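Local coordinates for uncharacterized protein SAV2460 (Streptomyces avermitilis, PDB 2QNG), which is of unknown function but binds calcium ions through a TerD domain of the CAPAB/TerDEXZ family, at residues Ala125-Phe129 against Val130-Asn134. Residues are numbered along the deposited sequence; the frame is centred on the assembly and turned at random.
Sequences AHRTF and VGVLN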
# COMPACT_ATOMS: atom_id res chain seq x y z
N ALA A 125 8.39 -2.96 -18.63
CA ALA A 125 7.76 -1.92 -19.45
C ALA A 125 7.42 -0.77 -18.54
O ALA A 125 6.97 -0.97 -17.42
CB ALA A 125 6.48 -2.43 -20.10
N HIS A 126 7.60 0.45 -19.02
CA HIS A 126 7.10 1.62 -18.35
C HIS A 126 5.57 1.53 -18.35
O HIS A 126 4.95 1.37 -19.42
CB HIS A 126 7.59 2.85 -19.11
CG HIS A 126 6.98 4.14 -18.67
ND1 HIS A 126 7.22 4.73 -17.44
CD2 HIS A 126 6.14 4.98 -19.32
CE1 HIS A 126 6.55 5.87 -17.36
NE2 HIS A 126 5.90 6.05 -18.49
N ARG A 127 4.97 1.61 -17.17
CA ARG A 127 3.52 1.45 -17.05
C ARG A 127 3.04 2.32 -15.94
O ARG A 127 3.56 2.24 -14.82
CB ARG A 127 3.16 -0.02 -16.78
CG ARG A 127 1.66 -0.30 -16.87
CD ARG A 127 1.31 -1.75 -16.53
NE ARG A 127 1.96 -2.70 -17.42
CZ ARG A 127 1.48 -3.06 -18.61
NH1 ARG A 127 0.34 -2.54 -19.07
NH2 ARG A 127 2.17 -3.92 -19.36
N THR A 128 2.06 3.16 -16.24
CA THR A 128 1.43 3.99 -15.22
C THR A 128 0.01 3.50 -14.94
O THR A 128 -0.46 2.55 -15.59
CB THR A 128 1.37 5.46 -15.66
OG1 THR A 128 0.43 5.60 -16.74
CG2 THR A 128 2.76 5.96 -16.11
N PHE A 129 -0.69 4.10 -13.97
CA PHE A 129 -2.02 3.56 -13.65
C PHE A 129 -3.00 3.55 -14.82
O PHE A 129 -3.85 2.66 -14.88
CB PHE A 129 -2.61 4.19 -12.38
CG PHE A 129 -1.95 3.70 -11.12
CD1 PHE A 129 -2.23 2.44 -10.60
CD2 PHE A 129 -1.01 4.49 -10.48
CE1 PHE A 129 -1.58 1.98 -9.45
CE2 PHE A 129 -0.35 4.03 -9.32
CZ PHE A 129 -0.65 2.78 -8.82
N VAL A 130 -2.88 4.49 -15.77
CA VAL A 130 -3.79 4.47 -16.92
C VAL A 130 -3.52 3.23 -17.80
O VAL A 130 -4.41 2.76 -18.54
CB VAL A 130 -3.72 5.79 -17.75
CG1 VAL A 130 -2.46 5.84 -18.60
CG2 VAL A 130 -4.98 5.96 -18.60
N GLY A 131 -2.29 2.71 -17.72
CA GLY A 131 -1.87 1.50 -18.46
C GLY A 131 -2.18 0.19 -17.72
O GLY A 131 -1.81 -0.87 -18.19
N VAL A 132 -2.82 0.28 -16.56
CA VAL A 132 -3.29 -0.88 -15.84
C VAL A 132 -4.79 -1.01 -16.13
O VAL A 132 -5.54 -0.03 -16.04
CB VAL A 132 -3.08 -0.70 -14.33
CG1 VAL A 132 -3.66 -1.90 -13.53
CG2 VAL A 132 -1.60 -0.49 -14.03
N LEU A 133 -5.23 -2.22 -16.49
CA LEU A 133 -6.65 -2.42 -16.80
C LEU A 133 -7.46 -2.62 -15.53
O LEU A 133 -7.22 -3.55 -14.76
CB LEU A 133 -6.87 -3.59 -17.75
CG LEU A 133 -8.31 -3.77 -18.23
CD1 LEU A 133 -8.84 -2.50 -18.92
CD2 LEU A 133 -8.39 -4.95 -19.17
N ASN A 134 -8.42 -1.71 -15.34
CA ASN A 134 -9.37 -1.75 -14.24
C ASN A 134 -8.77 -1.95 -12.86
O ASN A 134 -9.19 -2.87 -12.13
CB ASN A 134 -10.43 -2.81 -14.52
CG ASN A 134 -11.15 -2.54 -15.79
OD1 ASN A 134 -11.55 -1.40 -16.04
ND2 ASN A 134 -11.28 -3.55 -16.65
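Arg127 reaches forward along the chain to the carbonyl of Gly131, its NH1 lying 2.9 Å from Gly131 O in a somewhat bent bond (149° at the hydrogen). The oxygen sits at the edge of the guanidinium and nearly in its plane. The length of arginine suits the place: CG runs anti to the backbone N (chi1 -171°), and a bend at chi3 (-60°) then turns the planar group toward Gly131. An alanine in place of Arg127 would take away the NH1 donor and probably leave Gly131 O without this partner and Val132 CG2 without the arginine stem it packs on. Next to this bond, two i to i+3 backbone bonds wind the chain: Gly131 N to Thr128 O (2.8 Å) and Val132 N to Phe129 O (3.1 Å). Glycine fits at 131 because a CB there would press on Arg127 CG and the Thr128 carbonyl. Thr128 OG1 passes 3.4 Å from CG1 of Val130, the two side chains lying side by side, while the hydroxyl bonds to the backbone O of Leu155. Val132 CG2 approaches Arg127 CD to 4.0 Å, the side chains crossing at about a right angle, a branched apolar group suited to burial near Trp39 and Ile120. The Phe129 ring stacks on Phe151. Residues 129-131 form a short 3-10 segment in the loop linking strands 111-120 and 135-141, carrying the chain between the TerD domain's two sheets.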